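Local coordinates for recombination protein uvsY (Enterobacteria phage T4, PDB 4ZWS), which promotes assembly of the UvsX recombinase on single-stranded DNA and helps it displace bound gp32, acting as the phage's recombination mediator, at residues His39-Lys53 / Val96-Cys110. Numbering follows the deposited sequence.
Sequences HSSIKKEMLRIEAQK and VDTSLQYWGILLDFC
W103 reaches from helix 91-135 into the hole formed by I42, E45, M46 and I49 of helix 21-64, and can be followed outward atom by atom. Its CB meets M46 CG at 3.7 Å. CG lies anti to the carbonyl carbon (chi1 -81°), and the indole beyond it lays one face against E45 and I49, side by side on the facing helix, while L106 CD1 of its own helix lies over the opposite face. The pyrrole part, with CD1 3.4 Å from I49 CD1, takes that methyl over its face. Farther out, E45 CG stands almost exactly on the normal of the six-membered ring, 3.4 Å from its centroid, a CH-pi contact made by the aliphatic part of an acidic side chain. I42 CG2 touches the ring's edge, 3.8 Å from W103 CE3.

Reciprocal knobs-into-holes packing extends this pattern: I42, M46 and I49 enter holes of helix 91-135, while L100 and L107 answer. At one end L107 CD1 lies over the H39 ring, 3.4 Å from its centroid; at the other, extended K53 forms a salt bridge through NZ to D97 OD1 (2.5 Å), approaching from above the carboxylate plane.

With the axes 9.2 Å apart and directed 161° from each other, the segments form an antiparallel helix pair, the chain between them passing through helix 83-89. Helix 3-14 packs against Y102, L106 and F109, and a second subunit of the heptamer pairs its K43 with D108.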
ATOM      1  N   HIS A  39     -15.283 -13.259  15.593  1.00 48.52           N
ATOM      2  CA  HIS A  39     -13.957 -13.023  15.021  1.00 51.52           C
ATOM      3  C   HIS A  39     -12.869 -13.454  16.003  1.00 47.90           C
ATOM      4  O   HIS A  39     -11.922 -14.148  15.654  1.00 56.31           O
ATOM      5  CB  HIS A  39     -13.846 -11.539  14.657  1.00 46.85           C
ATOM      6  CG  HIS A  39     -12.586 -11.154  13.946  1.00 51.23           C
ATOM      7  ND1 HIS A  39     -11.426 -10.814  14.609  1.00 56.97           N
ATOM      8  CD2 HIS A  39     -12.319 -11.007  12.626  1.00 56.42           C
ATOM      9  CE1 HIS A  39     -10.496 -10.495  13.729  1.00 46.96           C
ATOM     10  NE2 HIS A  39     -11.011 -10.603  12.517  1.00 52.41           N
ATOM     11  N   SER A  40     -13.056 -13.077  17.253  1.00 57.36           N
ATOM     12  CA  SER A  40     -12.116 -13.378  18.313  1.00 50.88           C
ATOM     13  C   SER A  40     -12.029 -14.896  18.517  1.00 51.22           C
ATOM     14  O   SER A  40     -10.941 -15.449  18.699  1.00 55.63           O
ATOM     15  CB  SER A  40     -12.546 -12.666  19.585  1.00 52.69           C
ATOM     16  OG  SER A  40     -11.543 -12.738  20.558  1.00 66.63           O
ATOM     17  N   SER A  41     -13.186 -15.557  18.528  1.00 51.25           N
ATOM     18  CA  SER A  41     -13.243 -17.011  18.683  1.00 51.89           C
ATOM     19  C   SER A  41     -12.576 -17.756  17.543  1.00 51.77           C
ATOM     20  O   SER A  41     -11.877 -18.740  17.758  1.00 53.51           O
ATOM     21  CB  SER A  41     -14.692 -17.488  18.758  1.00 52.36           C
ATOM     22  OG  SER A  41     -15.242 -17.199  20.018  1.00 82.36           O
ATOM     23  N   ILE A  42     -12.789 -17.264  16.331  1.00 48.74           N
ATOM     24  CA  ILE A  42     -12.221 -17.870  15.148  1.00 47.47           C
ATOM     25  C   ILE A  42     -10.695 -17.795  15.214  1.00 50.80           C
ATOM     26  O   ILE A  42     -10.030 -18.777  14.907  1.00 48.42           O
ATOM     27  CB  ILE A  42     -12.795 -17.216  13.879  1.00 46.07           C
ATOM     28  CG1 ILE A  42     -14.289 -17.547  13.786  1.00 46.44           C
ATOM     29  CG2 ILE A  42     -12.050 -17.668  12.634  1.00 44.95           C
ATOM     30  CD1 ILE A  42     -15.049 -16.756  12.725  1.00 46.19           C
ATOM     31  N   LYS A  43     -10.135 -16.662  15.638  1.00 50.83           N
ATOM     32  CA  LYS A  43      -8.689 -16.604  15.798  1.00 48.26           C
ATOM     33  C   LYS A  43      -8.193 -17.674  16.776  1.00 49.85           C
ATOM     34  O   LYS A  43      -7.171 -18.322  16.534  1.00 49.91           O
ATOM     35  CB  LYS A  43      -8.207 -15.225  16.271  1.00 49.05           C
ATOM     36  CG  LYS A  43      -8.076 -14.164  15.194  1.00 47.91           C
ATOM     37  CD  LYS A  43      -7.544 -12.834  15.755  1.00 55.73           C
ATOM     38  CE  LYS A  43      -8.438 -12.252  16.837  1.00 80.21           C
ATOM     39  NZ  LYS A  43      -7.788 -11.123  17.574  1.00 89.20           N
ATOM     40  N   LYS A  44      -8.921 -17.874  17.868  1.00 51.34           N
ATOM     41  CA  LYS A  44      -8.523 -18.885  18.846  1.00 53.34           C
ATOM     42  C   LYS A  44      -8.565 -20.279  18.233  1.00 54.70           C
ATOM     43  O   LYS A  44      -7.649 -21.072  18.415  1.00 61.76           O
ATOM     44  CB  LYS A  44      -9.413 -18.842  20.088  1.00 55.31           C
ATOM     45  CG  LYS A  44      -9.142 -17.664  21.004  1.00 60.53           C
ATOM     46  CD  LYS A  44      -9.734 -17.884  22.402  1.00 74.11           C
ATOM     47  CE  LYS A  44     -10.409 -16.620  22.957  1.00 80.62           C
ATOM     48  NZ  LYS A  44     -11.754 -16.349  22.343  1.00 78.33           N
ATOM     49  N   GLU A  45      -9.619 -20.556  17.479  1.00 52.53           N
ATOM     50  CA  GLU A  45      -9.768 -21.843  16.832  1.00 52.27           C
ATOM     51  C   GLU A  45      -8.657 -22.125  15.805  1.00 55.24           C
ATOM     52  O   GLU A  45      -8.104 -23.223  15.764  1.00 54.19           O
ATOM     53  CB  GLU A  45     -11.137 -21.929  16.152  1.00 50.59           C
ATOM     54  CG  GLU A  45     -11.390 -23.267  15.475  1.00 61.64           C
ATOM     55  CD  GLU A  45     -11.436 -24.435  16.457  1.00 65.19           C
ATOM     56  OE1 GLU A  45     -11.577 -24.197  17.677  1.00 74.01           O
ATOM     57  OE2 GLU A  45     -11.300 -25.597  16.014  1.00 60.37           O
ATOM     58  N   MET A  46      -8.306 -21.124  15.009  1.00 48.66           N
ATOM     59  CA  MET A  46      -7.265 -21.281  13.992  1.00 48.01           C
ATOM     60  C   MET A  46      -5.895 -21.561  14.585  1.00 49.23           C
ATOM     61  O   MET A  46      -5.073 -22.298  14.034  1.00 53.80           O
ATOM     62  CB  MET A  46      -7.186 -20.022  13.127  1.00 48.98           C
ATOM     63  CG  MET A  46      -8.425 -19.743  12.319  1.00 47.98           C
ATOM     64  SD  MET A  46      -8.171 -18.360  11.210  1.00 51.37           S
ATOM     65  CE  MET A  46      -7.075 -19.074   9.978  1.00 54.54           C
ATOM     66  N   LEU A  47      -5.665 -20.953  15.728  1.00 52.98           N
ATOM     67  CA  LEU A  47      -4.413 -21.073  16.435  1.00 51.49           C
ATOM     68  C   LEU A  47      -4.298 -22.538  16.898  1.00 60.65           C
ATOM     69  O   LEU A  47      -3.228 -23.177  16.875  1.00 53.60           O
ATOM     70  CB  LEU A  47      -4.438 -20.032  17.543  1.00 53.03           C
ATOM     71  CG  LEU A  47      -3.316 -19.633  18.450  1.00 63.49           C
ATOM     72  CD1 LEU A  47      -2.242 -19.150  17.506  1.00 54.18           C
ATOM     73  CD2 LEU A  47      -3.814 -18.479  19.303  1.00 56.32           C
ATOM     74  N   ARG A  48      -5.435 -23.061  17.330  1.00 57.77           N
ATOM     75  CA  ARG A  48      -5.574 -24.446  17.751  1.00 55.13           C
ATOM     76  C   ARG A  48      -5.381 -25.423  16.562  1.00 54.05           C
ATOM     77  O   ARG A  48      -4.687 -26.438  16.659  1.00 54.93           O
ATOM     78  CB  ARG A  48      -6.937 -24.588  18.406  1.00 56.18           C
ATOM     79  CG  ARG A  48      -7.202 -25.782  19.235  1.00 58.80           C
ATOM     80  CD  ARG A  48      -8.642 -25.660  19.698  1.00 66.87           C
ATOM     81  NE  ARG A  48      -8.800 -24.472  20.543  1.00 70.97           N
ATOM     82  CZ  ARG A  48      -9.899 -23.711  20.595  1.00 77.23           C
ATOM     83  NH1 ARG A  48     -10.943 -23.982  19.821  1.00 75.28           N
ATOM     84  NH2 ARG A  48      -9.947 -22.654  21.401  1.00 76.39           N
ATOM     85  N   ILE A  49      -5.976 -25.083  15.424  1.00 51.62           N
ATOM     86  CA  ILE A  49      -5.871 -25.903  14.220  1.00 50.47           C
ATOM     87  C   ILE A  49      -4.430 -25.951  13.692  1.00 60.29           C
ATOM     88  O   ILE A  49      -3.957 -27.015  13.280  1.00 55.15           O
ATOM     89  CB  ILE A  49      -6.819 -25.415  13.131  1.00 52.55           C
ATOM     90  CG1 ILE A  49      -8.269 -25.618  13.570  1.00 49.53           C
ATOM     91  CG2 ILE A  49      -6.569 -26.143  11.818  1.00 47.65           C
ATOM     92  CD1 ILE A  49      -9.255 -25.072  12.548  1.00 54.09           C
ATOM     93  N   GLU A  50      -3.730 -24.816  13.710  1.00 57.80           N
ATOM     94  CA  GLU A  50      -2.337 -24.783  13.254  1.00 51.51           C
ATOM     95  C   GLU A  50      -1.475 -25.718  14.075  1.00 48.60           C
ATOM     96  O   GLU A  50      -0.541 -26.326  13.549  1.00 55.52           O
ATOM     97  CB  GLU A  50      -1.751 -23.370  13.332  1.00 51.02           C
ATOM     98  CG  GLU A  50      -1.840 -22.601  12.032  1.00 84.74           C
ATOM     99  CD  GLU A  50      -1.450 -21.138  12.175  1.00101.99           C
ATOM    100  OE1 GLU A  50      -1.279 -20.663  13.326  1.00112.53           O
ATOM    101  OE2 GLU A  50      -1.328 -20.460  11.131  1.00 99.90           O
ATOM    102  N   ALA A  51      -1.814 -25.872  15.350  1.00 54.86           N
ATOM    103  CA  ALA A  51      -1.097 -26.796  16.212  1.00 50.04           C
ATOM    104  C   ALA A  51      -1.359 -28.224  15.727  1.00 49.62           C
ATOM    105  O   ALA A  51      -0.442 -29.053  15.680  1.00 47.93           O
ATOM    106  CB  ALA A  51      -1.516 -26.626  17.654  1.00 52.45           C
ATOM    107  N   GLN A  52      -2.611 -28.514  15.383  1.00 47.09           N
ATOM    108  CA  GLN A  52      -2.970 -29.830  14.880  1.00 45.85           C
ATOM    109  C   GLN A  52      -2.259 -30.123  13.573  1.00 46.80           C
ATOM    110  O   GLN A  52      -1.886 -31.264  13.288  1.00 62.84           O
ATOM    111  CB  GLN A  52      -4.467 -29.948  14.660  1.00 45.83           C
ATOM    112  CG  GLN A  52      -5.237 -30.314  15.877  1.00 47.84           C
ATOM    113  CD  GLN A  52      -6.698 -30.469  15.570  1.00 60.30           C
ATOM    114  OE1 GLN A  52      -7.067 -30.738  14.424  1.00 52.03           O
ATOM    115  NE2 GLN A  52      -7.545 -30.307  16.583  1.00 63.59           N
ATOM    116  N   LYS A  53      -2.101 -29.085  12.771  1.00 44.81           N
ATOM    117  CA  LYS A  53      -1.407 -29.196  11.504  1.00 42.86           C
ATOM    118  C   LYS A  53       0.060 -29.508  11.723  1.00 47.05           C
ATOM    119  O   LYS A  53       0.646 -30.264  10.951  1.00 48.30           O
ATOM    120  CB  LYS A  53      -1.542 -27.916  10.686  1.00 43.41           C
ATOM    121  CG  LYS A  53      -0.962 -28.043   9.317  1.00 45.99           C
ATOM    122  CD  LYS A  53      -1.138 -26.777   8.536  1.00 44.46           C
ATOM    123  CE  LYS A  53      -0.439 -26.844   7.197  1.00 44.92           C
ATOM    124  NZ  LYS A  53      -0.588 -25.550   6.510  1.00 47.18           N
ATOM    125  N   VAL A  96      -6.433 -31.236   7.501  1.00 51.87           N
ATOM    126  CA  VAL A  96      -6.149 -30.251   8.532  1.00 48.28           C
ATOM    127  C   VAL A  96      -5.922 -28.883   7.903  1.00 47.89           C
ATOM    128  O   VAL A  96      -6.344 -27.869   8.450  1.00 51.34           O
ATOM    129  CB  VAL A  96      -4.923 -30.637   9.376  1.00 48.28           C
ATOM    130  CG1 VAL A  96      -4.818 -29.703  10.545  1.00 49.18           C
ATOM    131  CG2 VAL A  96      -5.083 -32.032   9.895  1.00 78.64           C
ATOM    132  N   ASP A  97      -5.274 -28.842   6.741  1.00 49.39           N
ATOM    133  CA  ASP A  97      -5.009 -27.539   6.164  1.00 52.13           C
ATOM    134  C   ASP A  97      -6.198 -26.981   5.437  1.00 52.56           C
ATOM    135  O   ASP A  97      -6.264 -25.784   5.240  1.00 48.95           O
ATOM    136  CB  ASP A  97      -3.850 -27.604   5.168  1.00 47.06           C
ATOM    137  CG  ASP A  97      -3.335 -26.221   4.778  1.00 53.37           C
ATOM    138  OD1 ASP A  97      -2.949 -25.436   5.676  1.00 65.30           O
ATOM    139  OD2 ASP A  97      -3.365 -25.903   3.562  1.00 54.59           O
ATOM    140  N   THR A  98      -7.231 -27.784   5.235  1.00 48.81           N
ATOM    141  CA  THR A  98      -8.398 -27.242   4.577  1.00 53.17           C
ATOM    142  C   THR A  98      -9.229 -26.559   5.644  1.00 50.55           C
ATOM    143  O   THR A  98      -9.648 -25.416   5.479  1.00 52.09           O
ATOM    144  CB  THR A  98      -9.203 -28.318   3.838  1.00 50.78           C
ATOM    145  OG1 THR A  98      -8.398 -28.887   2.801  1.00 50.59           O
ATOM    146  CG2 THR A  98     -10.442 -27.715   3.222  1.00 52.62           C
ATOM    147  N   SER A  99      -9.449 -27.275   6.742  1.00 50.41           N
ATOM    148  CA  SER A  99     -10.130 -26.723   7.902  1.00 55.93           C
ATOM    149  C   SER A  99      -9.506 -25.376   8.244  1.00 56.03           C
ATOM    150  O   SER A  99     -10.229 -24.384   8.354  1.00 52.81           O
ATOM    151  CB  SER A  99     -10.094 -27.695   9.077  1.00 51.46           C
ATOM    152  OG  SER A  99      -8.761 -28.002   9.377  1.00 78.69           O
ATOM    153  N   LEU A 100      -8.184 -25.338   8.426  1.00 50.57           N
ATOM    154  CA  LEU A 100      -7.517 -24.060   8.681  1.00 51.20           C
ATOM    155  C   LEU A 100      -7.859 -22.932   7.707  1.00 59.27           C
ATOM    156  O   LEU A 100      -8.222 -21.829   8.133  1.00 58.67           O
ATOM    157  CB  LEU A 100      -6.005 -24.243   8.663  1.00 50.46           C
ATOM    158  CG  LEU A 100      -5.211 -23.063   9.221  1.00 51.71           C
ATOM    159  CD1 LEU A 100      -5.496 -22.736  10.671  1.00 53.17           C
ATOM    160  CD2 LEU A 100      -3.755 -23.343   9.017  1.00 51.22           C
ATOM    161  N   GLN A 101      -7.822 -23.236   6.411  1.00 51.89           N
ATOM    162  CA  GLN A 101      -8.121 -22.256   5.377  1.00 46.84           C
ATOM    163  C   GLN A 101      -9.592 -21.850   5.454  1.00 48.22           C
ATOM    164  O   GLN A 101      -9.927 -20.676   5.297  1.00 45.92           O
ATOM    165  CB  GLN A 101      -7.820 -22.836   4.015  1.00 46.22           C
ATOM    166  CG  GLN A 101      -6.374 -23.230   3.780  1.00 67.14           C
ATOM    167  CD  GLN A 101      -5.521 -22.131   3.265  1.00 79.92           C
ATOM    168  OE1 GLN A 101      -5.010 -21.307   4.028  1.00 87.30           O
ATOM    169  NE2 GLN A 101      -5.329 -22.116   1.947  1.00 77.53           N
ATOM    170  N   TYR A 102     -10.452 -22.834   5.737  1.00 46.63           N
ATOM    171  CA  TYR A 102     -11.894 -22.626   5.841  1.00 46.48           C
ATOM    172  C   TYR A 102     -12.222 -21.662   6.962  1.00 54.62           C
ATOM    173  O   TYR A 102     -13.029 -20.745   6.791  1.00 58.36           O
ATOM    174  CB  TYR A 102     -12.601 -23.947   6.113  1.00 47.23           C
ATOM    175  CG  TYR A 102     -14.109 -23.871   6.100  1.00 47.35           C
ATOM    176  CD1 TYR A 102     -14.826 -23.836   7.292  1.00 50.61           C
ATOM    177  CD2 TYR A 102     -14.824 -23.795   4.902  1.00 46.72           C
ATOM    178  CE1 TYR A 102     -16.218 -23.754   7.299  1.00 48.70           C
ATOM    179  CE2 TYR A 102     -16.216 -23.722   4.894  1.00 47.13           C
ATOM    180  CZ  TYR A 102     -16.906 -23.699   6.099  1.00 49.66           C
ATOM    181  OH  TYR A 102     -18.285 -23.626   6.111  1.00 58.59           O
ATOM    182  N   TRP A 103     -11.593 -21.883   8.109  1.00 48.03           N
ATOM    183  CA  TRP A 103     -11.703 -20.987   9.248  1.00 48.77           C
ATOM    184  C   TRP A 103     -11.149 -19.611   8.914  1.00 53.34           C
ATOM    185  O   TRP A 103     -11.693 -18.598   9.352  1.00 48.19           O
ATOM    186  CB  TRP A 103     -11.035 -21.642  10.440  1.00 50.48           C
ATOM    187  CG  TRP A 103     -11.955 -22.637  11.078  1.00 51.57           C
ATOM    188  CD1 TRP A 103     -11.982 -23.980  10.868  1.00 59.62           C
ATOM    189  CD2 TRP A 103     -12.817 -22.399  12.198  1.00 52.79           C
ATOM    190  NE1 TRP A 103     -12.907 -24.576  11.689  1.00 58.98           N
ATOM    191  CE2 TRP A 103     -13.418 -23.630  12.532  1.00 54.03           C
ATOM    192  CE3 TRP A 103     -13.174 -21.260  12.919  1.00 57.25           C
ATOM    193  CZ2 TRP A 103     -14.353 -23.752  13.556  1.00 55.63           C
ATOM    194  CZ3 TRP A 103     -14.104 -21.385  13.937  1.00 61.75           C
ATOM    195  CH2 TRP A 103     -14.679 -22.625  14.247  1.00 55.85           C
ATOM    196  N   GLY A 104     -10.083 -19.574   8.121  1.00 52.15           N
ATOM    197  CA  GLY A 104      -9.549 -18.307   7.665  1.00 47.38           C
ATOM    198  C   GLY A 104     -10.607 -17.555   6.874  1.00 46.42           C
ATOM    199  O   GLY A 104     -10.728 -16.339   6.980  1.00 48.10           O
ATOM    200  N   ILE A 105     -11.388 -18.292   6.088  1.00 45.79           N
ATOM    201  CA  ILE A 105     -12.478 -17.715   5.316  1.00 45.23           C
ATOM    202  C   ILE A 105     -13.538 -17.157   6.245  1.00 45.57           C
ATOM    203  O   ILE A 105     -14.055 -16.069   6.007  1.00 53.09           O
ATOM    204  CB  ILE A 105     -13.094 -18.736   4.344  1.00 45.59           C
ATOM    205  CG1 ILE A 105     -12.128 -18.976   3.176  1.00 44.57           C
ATOM    206  CG2 ILE A 105     -14.382 -18.201   3.760  1.00 44.77           C
ATOM    207  CD1 ILE A 105     -12.630 -19.962   2.136  1.00 44.42           C
ATOM    208  N   LEU A 106     -13.850 -17.892   7.307  1.00 46.20           N
ATOM    209  CA  LEU A 106     -14.826 -17.419   8.278  1.00 47.87           C
ATOM    210  C   LEU A 106     -14.325 -16.141   8.929  1.00 49.54           C
ATOM    211  O   LEU A 106     -15.094 -15.197   9.113  1.00 47.16           O
ATOM    212  CB  LEU A 106     -15.100 -18.470   9.356  1.00 47.85           C
ATOM    213  CG  LEU A 106     -15.615 -19.830   8.886  1.00 47.95           C
ATOM    214  CD1 LEU A 106     -15.942 -20.697  10.066  1.00 49.44           C
ATOM    215  CD2 LEU A 106     -16.824 -19.662   7.973  1.00 47.47           C
ATOM    216  N   LEU A 107     -13.027 -16.095   9.225  1.00 49.41           N
ATOM    217  CA  LEU A 107     -12.434 -14.915   9.841  1.00 49.15           C
ATOM    218  C   LEU A 107     -12.616 -13.702   8.938  1.00 51.33           C
ATOM    219  O   LEU A 107     -13.031 -12.635   9.398  1.00 47.83           O
ATOM    220  CB  LEU A 107     -10.947 -15.127  10.123  1.00 48.83           C
ATOM    221  CG  LEU A 107     -10.261 -14.013  10.914  1.00 49.96           C
ATOM    222  CD1 LEU A 107     -10.800 -13.961  12.334  1.00 51.19           C
ATOM    223  CD2 LEU A 107      -8.783 -14.206  10.920  1.00 50.80           C
ATOM    224  N   ASP A 108     -12.313 -13.873   7.650  1.00 46.71           N
ATOM    225  CA  ASP A 108     -12.452 -12.777   6.695  1.00 56.85           C
ATOM    226  C   ASP A 108     -13.895 -12.334   6.545  1.00 50.60           C
ATOM    227  O   ASP A 108     -14.169 -11.135   6.465  1.00 54.31           O
ATOM    228  CB  ASP A 108     -11.891 -13.152   5.325  1.00 57.33           C
ATOM    229  CG  ASP A 108     -10.388 -13.347   5.353  1.00 74.72           C
ATOM    230  OD1 ASP A 108      -9.759 -12.865   6.330  1.00 85.09           O
ATOM    231  OD2 ASP A 108      -9.836 -13.928   4.386  1.00 69.24           O
ATOM    232  N   PHE A 109     -14.819 -13.287   6.560  1.00 45.99           N
ATOM    233  CA  PHE A 109     -16.224 -12.936   6.476  1.00 46.88           C
ATOM    234  C   PHE A 109     -16.617 -12.047   7.651  1.00 49.11           C
ATOM    235  O   PHE A 109     -17.337 -11.069   7.471  1.00 57.36           O
ATOM    236  CB  PHE A 109     -17.119 -14.170   6.440  1.00 46.03           C
ATOM    237  CG  PHE A 109     -18.571 -13.831   6.298  1.00 46.41           C
ATOM    238  CD1 PHE A 109     -19.383 -13.718   7.420  1.00 47.04           C
ATOM    239  CD2 PHE A 109     -19.117 -13.571   5.044  1.00 46.43           C
ATOM    240  CE1 PHE A 109     -20.728 -13.374   7.294  1.00 47.59           C
ATOM    241  CE2 PHE A 109     -20.458 -13.231   4.912  1.00 47.09           C
ATOM    242  CZ  PHE A 109     -21.263 -13.136   6.044  1.00 47.61           C
ATOM    243  N   CYS A 110     -16.140 -12.383   8.841  1.00 47.16           N
ATOM    244  CA  CYS A 110     -16.447 -11.596  10.026  1.00 48.90           C
ATOM    245  C   CYS A 110     -15.826 -10.200   9.968  1.00 57.34           C
ATOM    246  O   CYS A 110     -16.417  -9.246  10.490  1.00 56.14           O
ATOM    247  CB  CYS A 110     -15.959 -12.310  11.287  1.00 52.68           C
ATOM    248  SG  CYS A 110     -16.884 -13.791  11.681  1.00 59.70           S
TER